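Local coordinates for protein phosphonate monoester hydrolase (Ruegeria pomeroyi, PDB 4UPK) that is a hydrolase of the sulfatase family, within the alkaline phosphatase clan, and is assembled from four protein chains, at residues S100-N103 / G104-L107; T111-I114 / A115-M118; M255-P258 / A259-P262; H330-T334 / G335-D339. All coordinates share one frame; numbering follows the deposited sequence.

Interaction 1: S100-N103 / G104-L107; sequences SVRN and GTPL
Arg-102 and Thr-105 are the ends of a type II beta turn, closed by the backbone bond from Thr-105 N to Arg-102 O at 3.0 Å. Gly-104, third in the turn, has phi at +92°, a backbone shape that glycine takes up easily. The chain folds back far enough to bring the CA atoms of Ser-100 and Thr-105 within 4.8 Å. Thr-105 grips the turn a second time, its OG1 donating to Arg-102 O at 2.9 Å. With chi1 at -45° the hydroxyl sits beside its own backbone N, and both donors reach the carbonyl oxygen from the same face, well above its plane. Ser-100 ties the wider bend: its OG donates to Thr-105 O, 2.5 Å away. The extended Arg-102 side chain crosses Thr-105 at a slant, Thr-105 OG1 coming to the edge of its guanidinium, near the plane. A water gives a proton to Thr-105 OG1 (2.8 Å) while accepting weakly from Arg-102 NH1. Stronger partners hold the guanidinium: Asp-436 by a salt bridge and Ser-522 O of the second subunit. Thr-105 OG1 is thus both donor and acceptor, meeting part of the turn's polarity locally; Gly-83 N, bound to Asn-103 OD1, and the second subunit, bonded also to the Gly-104 backbone, complete it.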
loop_
_atom_site.group_PDB
_atom_site.type_symbol
_atom_site.label_atom_id
_atom_site.label_comp_id
_atom_site.label_asym_id
_atom_site.label_seq_id
_atom_site.Cartn_x
_atom_site.Cartn_y
_atom_site.Cartn_z
ATOM N N SER A 100 1.788 6.609 20.161
ATOM C CA SER A 100 1.943 5.328 20.836
ATOM C C SER A 100 2.132 5.816 22.292
ATOM O O SER A 100 3.250 5.967 22.771
ATOM C CB SER A 100 3.193 4.615 20.320
ATOM O OG SER A 100 3.212 3.245 20.678
ATOM N N VAL A 101 1.010 6.184 22.940
ATOM C CA VAL A 101 0.958 6.872 24.244
ATOM C C VAL A 101 1.036 6.033 25.511
ATOM O O VAL A 101 1.265 6.586 26.591
ATOM C CB VAL A 101 -0.132 7.980 24.290
ATOM C CG1 VAL A 101 0.160 9.051 23.248
ATOM C CG2 VAL A 101 -1.538 7.394 24.099
ATOM N N ARG A 102 0.873 4.704 25.367
ATOM C CA ARG A 102 0.934 3.687 26.432
ATOM C C ARG A 102 1.531 2.411 25.839
ATOM O O ARG A 102 1.524 2.245 24.618
ATOM C CB ARG A 102 -0.475 3.306 26.927
ATOM C CG ARG A 102 -1.492 4.418 26.967
ATOM C CD ARG A 102 -2.848 3.826 27.168
ATOM N NE ARG A 102 -3.884 4.845 27.023
ATOM C CZ ARG A 102 -4.478 5.166 25.879
ATOM N NH1 ARG A 102 -4.114 4.580 24.746
ATOM N NH2 ARG A 102 -5.415 6.093 25.854
ATOM N N ASN A 103 1.999 1.488 26.706
ATOM C CA ASN A 103 2.460 0.165 26.291
ATOM C C ASN A 103 1.268 -0.517 25.617
ATOM O O ASN A 103 0.140 -0.449 26.131
ATOM C CB ASN A 103 2.922 -0.656 27.509
ATOM C CG ASN A 103 4.277 -0.289 28.030
ATOM O OD1 ASN A 103 4.955 0.586 27.495
ATOM N ND2 ASN A 103 4.702 -0.934 29.114
ATOM N N GLY A 104 1.493 -1.048 24.418
ATOM C CA GLY A 104 0.431 -1.698 23.650
ATOM C C GLY A 104 -0.308 -0.779 22.690
ATOM O O GLY A 104 -1.111 -1.267 21.898
ATOM N N THR A 105 -0.073 0.560 22.747
ATOM C CA THR A 105 -0.747 1.496 21.837
ATOM C C THR A 105 -0.021 1.467 20.507
ATOM O O THR A 105 1.181 1.800 20.479
ATOM C CB THR A 105 -0.818 2.915 22.367
ATOM O OG1 THR A 105 -1.205 2.893 23.728
ATOM C CG2 THR A 105 -1.785 3.777 21.544
ATOM N N PRO A 106 -0.723 1.080 19.404
ATOM C CA PRO A 106 -0.041 0.950 18.105
ATOM C C PRO A 106 0.582 2.229 17.574
ATOM O O PRO A 106 0.107 3.329 17.837
ATOM C CB PRO A 106 -1.139 0.419 17.176
ATOM C CG PRO A 106 -2.104 -0.239 18.067
ATOM C CD PRO A 106 -2.128 0.627 19.295
ATOM N N LEU A 107 1.684 2.062 16.866
ATOM C CA LEU A 107 2.384 3.144 16.195
ATOM C C LEU A 107 2.048 2.983 14.708
ATOM O O LEU A 107 2.080 1.846 14.216
ATOM C CB LEU A 107 3.905 3.009 16.429
ATOM C CG LEU A 107 4.821 4.077 15.820
ATOM C CD1 LEU A 107 4.714 5.399 16.576
ATOM C CD2 LEU A 107 6.263 3.603 15.840
HETATM O O HOH W 1 -3.588 1.455 24.181
#

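Interaction 2: T111-I114 / A115-M118; sequences TPNI and ATEM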
loop_
_atom_site.group_PDB
_atom_site.type_symbol
_atom_site.label_atom_id
_atom_site.label_comp_id
_atom_site.label_asym_id
_atom_site.label_seq_id
_atom_site.Cartn_x
_atom_site.Cartn_y
_atom_site.Cartn_z
ATOM N N THR A 111 5.177 5.631 9.927
ATOM C CA THR A 111 5.934 6.570 10.759
ATOM C C THR A 111 7.434 6.419 10.483
ATOM O O THR A 111 7.981 5.344 10.724
ATOM C CB THR A 111 5.606 6.409 12.266
ATOM O OG1 THR A 111 4.201 6.549 12.445
ATOM C CG2 THR A 111 6.309 7.438 13.133
ATOM N N PRO A 112 8.114 7.474 9.990
ATOM C CA PRO A 112 9.553 7.364 9.762
ATOM C C PRO A 112 10.304 7.127 11.073
ATOM O O PRO A 112 9.959 7.696 12.103
ATOM C CB PRO A 112 9.913 8.717 9.129
ATOM C CG PRO A 112 8.639 9.278 8.651
ATOM C CD PRO A 112 7.628 8.819 9.640
ATOM N N ASN A 113 11.273 6.218 11.057
ATOM C CA ASN A 113 12.047 5.902 12.251
ATOM C C ASN A 113 13.529 5.854 11.906
ATOM O O ASN A 113 13.875 5.969 10.724
ATOM C CB ASN A 113 11.542 4.622 12.947
ATOM C CG ASN A 113 11.617 3.345 12.131
ATOM O OD1 ASN A 113 12.684 2.894 11.713
ATOM N ND2 ASN A 113 10.494 2.668 11.981
ATOM N N ILE A 114 14.409 5.719 12.924
ATOM C CA ILE A 114 15.863 5.656 12.723
ATOM C C ILE A 114 16.283 4.519 11.763
ATOM O O ILE A 114 17.148 4.744 10.934
ATOM C CB ILE A 114 16.668 5.695 14.070
ATOM C CG1 ILE A 114 18.192 5.947 13.864
ATOM C CG2 ILE A 114 16.418 4.463 14.954
ATOM C CD1 ILE A 114 18.565 7.349 13.364
ATOM N N ALA A 115 15.641 3.340 11.838
ATOM C CA ALA A 115 15.966 2.186 10.995
ATOM C C ALA A 115 15.571 2.398 9.522
ATOM O O ALA A 115 16.397 2.182 8.631
ATOM C CB ALA A 115 15.337 0.918 11.555
ATOM N N THR A 116 14.329 2.865 9.267
ATOM C CA THR A 116 13.836 3.141 7.910
ATOM C C THR A 116 14.685 4.209 7.218
ATOM O O THR A 116 15.012 4.069 6.038
ATOM C CB THR A 116 12.350 3.522 7.917
ATOM O OG1 THR A 116 12.149 4.660 8.757
ATOM C CG2 THR A 116 11.445 2.365 8.338
ATOM N N GLU A 117 15.066 5.255 7.966
ATOM C CA GLU A 117 15.882 6.350 7.457
ATOM C C GLU A 117 17.335 5.944 7.241
ATOM O O GLU A 117 17.912 6.355 6.239
ATOM C CB GLU A 117 15.717 7.626 8.296
ATOM C CG GLU A 117 14.303 8.192 8.337
ATOM C CD GLU A 117 13.475 8.123 7.069
ATOM O OE1 GLU A 117 13.714 8.941 6.150
ATOM O OE2 GLU A 117 12.577 7.250 6.999
ATOM N N MET A 118 17.903 5.099 8.137
ATOM C CA MET A 118 19.256 4.550 8.000
ATOM C C MET A 118 19.340 3.575 6.828
ATOM O O MET A 118 20.395 3.490 6.207
ATOM C CB MET A 118 19.759 3.890 9.298
ATOM C CG MET A 118 20.169 4.899 10.383
ATOM S SD MET A 118 21.653 5.866 10.008
ATOM C CE MET A 118 22.929 4.729 10.497
#
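Asn-113 and Thr-116 both place their polar branch between backbone N and carbonyl carbon, with chi1 at 62° for Asn-113 and 58° for Thr-116, and each side chain thereby reaches the other's main chain. Asn-113 OD1 accepts from Thr-116 N at 2.9 Å, the donor lying 39° out of the amide carbonyl plane. In return Asn-113 N donates almost straight to Thr-116 OG1, also at 2.9 Å. The two side chains meet at about a right angle. This reciprocal pair is a capping box, with Asn-113 as N-cap of helix 114-120. The first helical bonds follow directly: Glu-117 N to Asn-113 O at 3.1 Å and Met-118 N to Ile-114 O at 2.9 Å. On the ND2 side the cap amide is held by Arg-155 O, which fixes its rotation. Glu-117, bent at chi2, folds back toward the start of the helix until OE2 is 3.7 Å from Pro-112 CB, while OE1 makes a salt bridge with Lys-120. Ile-114 and Met-118 run alongside each other, pointing the same way, with CG1 of Ile-114 4.1 Å from CG of Met-118; both pack on Phe-234 of strand 234-239 and on helix 394-402.

Interaction 3: M255-P258 / A259-P262; sequences MYDP and AKLP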
loop_
_atom_site.group_PDB
_atom_site.type_symbol
_atom_site.label_atom_id
_atom_site.label_comp_id
_atom_site.label_asym_id
_atom_site.label_seq_id
_atom_site.Cartn_x
_atom_site.Cartn_y
_atom_site.Cartn_z
ATOM N N MET A 255 27.428 -6.842 46.460
ATOM C CA MET A 255 28.600 -5.970 46.312
ATOM C C MET A 255 28.473 -4.626 47.036
ATOM O O MET A 255 29.453 -4.134 47.575
ATOM C CB MET A 255 29.054 -5.860 44.851
ATOM C CG MET A 255 28.482 -4.684 44.070
ATOM S SD MET A 255 29.118 -4.545 42.388
ATOM C CE MET A 255 30.812 -4.554 42.671
ATOM N N TYR A 256 27.241 -4.087 47.104
ATOM C CA TYR A 256 26.909 -2.849 47.811
ATOM C C TYR A 256 26.088 -3.182 49.057
ATOM O O TYR A 256 25.120 -3.939 48.996
ATOM C CB TYR A 256 26.181 -1.828 46.890
ATOM C CG TYR A 256 26.957 -1.497 45.626
ATOM C CD1 TYR A 256 28.275 -1.037 45.690
ATOM C CD2 TYR A 256 26.396 -1.694 44.369
ATOM C CE1 TYR A 256 28.997 -0.751 44.532
ATOM C CE2 TYR A 256 27.109 -1.409 43.209
ATOM C CZ TYR A 256 28.413 -0.949 43.292
ATOM O OH TYR A 256 29.121 -0.678 42.145
ATOM N N ASP A 257 26.526 -2.658 50.196
ATOM C CA ASP A 257 25.877 -2.871 51.480
ATOM C C ASP A 257 24.663 -1.940 51.571
ATOM O O ASP A 257 24.855 -0.727 51.514
ATOM C CB ASP A 257 26.878 -2.604 52.625
ATOM C CG ASP A 257 26.403 -2.871 54.043
ATOM O OD1 ASP A 257 25.213 -3.217 54.225
ATOM O OD2 ASP A 257 27.210 -2.713 54.966
ATOM N N PRO A 258 23.419 -2.487 51.730
ATOM C CA PRO A 258 22.225 -1.619 51.844
ATOM C C PRO A 258 22.258 -0.662 53.049
ATOM O O PRO A 258 21.649 0.412 52.996
ATOM C CB PRO A 258 21.086 -2.624 51.984
ATOM C CG PRO A 258 21.606 -3.897 51.372
ATOM C CD PRO A 258 23.039 -3.913 51.801
ATOM N N ALA A 259 23.004 -1.039 54.105
ATOM C CA ALA A 259 23.180 -0.264 55.337
ATOM C C ALA A 259 24.085 0.956 55.168
ATOM O O ALA A 259 24.058 1.844 56.027
ATOM C CB ALA A 259 23.712 -1.160 56.446
ATOM N N LYS A 260 24.865 1.020 54.060
ATOM C CA LYS A 260 25.794 2.136 53.809
ATOM C C LYS A 260 25.347 3.039 52.659
ATOM O O LYS A 260 26.017 4.019 52.313
ATOM C CB LYS A 260 27.230 1.609 53.626
ATOM C CG LYS A 260 27.824 1.020 54.910
ATOM C CD LYS A 260 29.025 0.126 54.637
ATOM C CE LYS A 260 29.548 -0.520 55.900
ATOM N NZ LYS A 260 30.639 -1.481 55.615
ATOM N N LEU A 261 24.181 2.740 52.099
ATOM C CA LEU A 261 23.633 3.525 51.019
ATOM C C LEU A 261 22.801 4.687 51.567
ATOM O O LEU A 261 22.215 4.560 52.653
ATOM C CB LEU A 261 22.744 2.633 50.145
ATOM C CG LEU A 261 23.429 1.602 49.232
ATOM C CD1 LEU A 261 22.403 0.911 48.409
ATOM C CD2 LEU A 261 24.436 2.256 48.288
ATOM N N PRO A 262 22.695 5.825 50.843
ATOM C CA PRO A 262 21.798 6.887 51.334
ATOM C C PRO A 262 20.339 6.423 51.182
ATOM O O PRO A 262 20.034 5.608 50.311
ATOM C CB PRO A 262 22.101 8.080 50.412
ATOM C CG PRO A 262 22.655 7.491 49.168
ATOM C CD PRO A 262 23.286 6.167 49.524
HETATM O O HOH W 2 29.665 -3.528 54.235
HETATM O O HOH W 3 20.727 2.273 54.612
#
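Asp-257 and Lys-260 close a tight turn of the chain through a backbone hydrogen bond, Lys-260 N to Asp-257 O at 3.1 Å. The Asp-257 side chain braces the same turn. Its CG lies opposite the backbone N (chi1 -176°), which carries the carboxylate to the backbone amide two residues on. OD1 then accepts from Ala-259 N at 3.1 Å, making an Asx turn; the amide arrives from above the carboxylate plane, 60° out of it. The other oxygen, OD2, deals with Lys-260. The lysine chain, extended beyond CG, passes slantwise across the aspartate, with CE only 3.3 Å from OD2. NZ lies farther off, 3.7 Å from OD2, a long salt bridge. A water bridges the same pair, donating to Asp-257 OD2 at 2.7 Å and accepting from Lys-260 NZ at the same length. Leu-261 brings CG to 3.6 Å from Asp-257 O. On helix 303-333, Leu-261 lies against Gln-307 and Pro-258 against Thr-308, and so they bind this surface loop to that helix. A second water donates to Pro-258 O at 2.6 Å and bridges weakly to Leu-261 O. Lys-260 also touches a crystal neighbour, so the lattice may help choose its pose. On an exposed surface the stretched, water-mediated ion pair is probably well screened and adds little. The shape of the turn seems to rest mainly on the two backbone amides, each held by a different oxygen of Asp-257.

Interaction 4: H330-T334 / G335-D339; sequences HLKET and GQYDD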
loop_
_atom_site.group_PDB
_atom_site.type_symbol
_atom_site.label_atom_id
_atom_site.label_comp_id
_atom_site.label_asym_id
_atom_site.label_seq_id
_atom_site.Cartn_x
_atom_site.Cartn_y
_atom_site.Cartn_z
ATOM N N HIS A 330 36.395 -4.165 22.046
ATOM C CA HIS A 330 36.237 -4.738 20.706
ATOM C C HIS A 330 36.481 -3.684 19.620
ATOM O O HIS A 330 37.123 -3.990 18.619
ATOM C CB HIS A 330 34.823 -5.337 20.528
ATOM C CG HIS A 330 34.539 -5.790 19.126
ATOM N ND1 HIS A 330 35.138 -6.927 18.591
ATOM C CD2 HIS A 330 33.769 -5.210 18.173
ATOM C CE1 HIS A 330 34.706 -7.009 17.343
ATOM N NE2 HIS A 330 33.877 -6.003 17.044
ATOM N N LEU A 331 35.925 -2.470 19.791
ATOM C CA LEU A 331 36.060 -1.371 18.830
ATOM C C LEU A 331 37.517 -0.909 18.727
ATOM O O LEU A 331 38.003 -0.686 17.620
ATOM C CB LEU A 331 35.160 -0.182 19.189
ATOM C CG LEU A 331 33.638 -0.363 19.130
ATOM C CD1 LEU A 331 32.964 0.902 19.510
ATOM C CD2 LEU A 331 33.157 -0.805 17.751
ATOM N N LYS A 332 38.205 -0.789 19.881
ATOM C CA LYS A 332 39.613 -0.399 19.969
ATOM C C LYS A 332 40.512 -1.454 19.316
ATOM O O LYS A 332 41.390 -1.099 18.529
ATOM C CB LYS A 332 40.032 -0.170 21.432
ATOM C CG LYS A 332 39.197 0.906 22.138
ATOM C CD LYS A 332 40.047 1.882 22.903
ATOM C CE LYS A 332 39.215 2.951 23.543
ATOM N NZ LYS A 332 40.069 3.988 24.170
ATOM N N GLU A 333 40.274 -2.740 19.627
ATOM C CA GLU A 333 41.010 -3.893 19.119
ATOM C C GLU A 333 40.925 -4.012 17.609
ATOM O O GLU A 333 41.893 -4.441 16.996
ATOM C CB GLU A 333 40.480 -5.186 19.763
ATOM C CG GLU A 333 41.114 -5.501 21.112
ATOM C CD GLU A 333 40.237 -6.221 22.123
ATOM O OE1 GLU A 333 39.270 -6.911 21.714
ATOM O OE2 GLU A 333 40.528 -6.095 23.335
ATOM N N THR A 334 39.757 -3.676 17.018
ATOM C CA THR A 334 39.493 -3.750 15.579
ATOM C C THR A 334 39.845 -2.440 14.852
ATOM O O THR A 334 39.746 -2.371 13.619
ATOM C CB THR A 334 38.032 -4.189 15.318
ATOM O OG1 THR A 334 37.120 -3.304 15.982
ATOM C CG2 THR A 334 37.760 -5.629 15.747
ATOM N N GLY A 335 40.258 -1.423 15.620
ATOM C CA GLY A 335 40.590 -0.095 15.115
ATOM C C GLY A 335 39.370 0.627 14.566
ATOM O O GLY A 335 39.475 1.396 13.613
ATOM N N GLN A 336 38.196 0.361 15.165
ATOM C CA GLN A 336 36.914 0.929 14.752
ATOM C C GLN A 336 36.372 1.978 15.729
ATOM O O GLN A 336 35.379 2.608 15.416
ATOM C CB GLN A 336 35.872 -0.183 14.556
ATOM C CG GLN A 336 36.121 -1.098 13.352
ATOM C CD GLN A 336 34.997 -2.114 13.256
ATOM O OE1 GLN A 336 34.111 -2.009 12.402
ATOM N NE2 GLN A 336 34.951 -3.065 14.186
ATOM N N TYR A 337 37.030 2.189 16.877
ATOM C CA TYR A 337 36.625 3.144 17.900
ATOM C C TYR A 337 36.605 4.610 17.440
ATOM O O TYR A 337 35.613 5.303 17.680
ATOM C CB TYR A 337 37.502 2.965 19.151
ATOM C CG TYR A 337 37.182 3.881 20.312
ATOM C CD1 TYR A 337 36.130 3.598 21.180
ATOM C CD2 TYR A 337 37.984 4.987 20.594
ATOM C CE1 TYR A 337 35.865 4.409 22.281
ATOM C CE2 TYR A 337 37.728 5.804 21.695
ATOM C CZ TYR A 337 36.670 5.508 22.536
ATOM O OH TYR A 337 36.419 6.310 23.623
ATOM N N ASP A 338 37.693 5.090 16.822
ATOM C CA ASP A 338 37.797 6.489 16.374
ATOM C C ASP A 338 36.873 6.833 15.203
ATOM O O ASP A 338 36.452 7.975 15.125
ATOM C CB ASP A 338 39.254 6.890 16.066
ATOM C CG ASP A 338 40.265 6.638 17.173
ATOM O OD1 ASP A 338 39.904 6.796 18.363
ATOM O OD2 ASP A 338 41.440 6.373 16.848
ATOM N N ASP A 339 36.511 5.844 14.348
ATOM C CA ASP A 339 35.632 5.987 13.170
ATOM C C ASP A 339 34.130 5.644 13.447
ATOM O O ASP A 339 33.377 5.382 12.492
ATOM C CB ASP A 339 36.157 5.090 12.017
ATOM C CG ASP A 339 37.451 5.522 11.340
ATOM O OD1 ASP A 339 37.922 6.662 11.601
ATOM O OD2 ASP A 339 37.970 4.745 10.514
HETATM O O HOH W 4 33.315 -5.336 14.525
#
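Lys-332 lays its CE over the centre of one face of the Tyr-337 ring, 3.6 Å from the centroid, a CH-pi contact, while CB of Leu-331 comes to the ring edge near its plane. NZ stays over the same face, a cation-pi contact 4.2 Å from the centroid and 25° off the normal. The bend at chi2 of the lysine (-133°) brings the chain down alongside the tyrosine. The Gln-336 amide is turned to meet Thr-334 OG1 in its own plane, with NE2 donating at 2.8 Å and 174°. A water at the edge of the His-330 ring, in its plane and 2.7 Å from His-330 NE2, accepts from Gln-336 NE2 as well. These contacts sit around a Schellman motif that ends helix 303-333: Gly-335, with positive phi, sends its N to Lys-332 O at 3.1 Å, and Gln-336 N reaches Leu-331 O at 2.7 Å. The hydroxyl of Thr-334 donates in turn to His-330 O, at 2.7 Å, from the face of that carbonyl opposite the one Thr-334 N uses. Outside partners fix the far ends: Trp-233 NE1 holds Gln-336 OE1, and Tyr-337 OH bonds to Asp-68.

In the fold
Going from the N terminus, the four contacts come strictly in series, each a bend within one continuous stretch, and none encloses or crosses another. Interaction 1 turns the chain beyond helix 95-98, against helix 82-91 and the second subunit. After three intervening residues comes interaction 2, which starts helix 114-120, although the two centres are 18 Å apart. Interaction 3 lies in the long excursion between strand 234-239 and helix 270-275, on the opposite side of the chain's centre from both. It packs on helix 303-333, whose end is formed by interaction 4, so one helix serves both contacts, with centres 36 Å apart. Interaction 4 then hands the chain to strand 340-346 of the large mixed sheet.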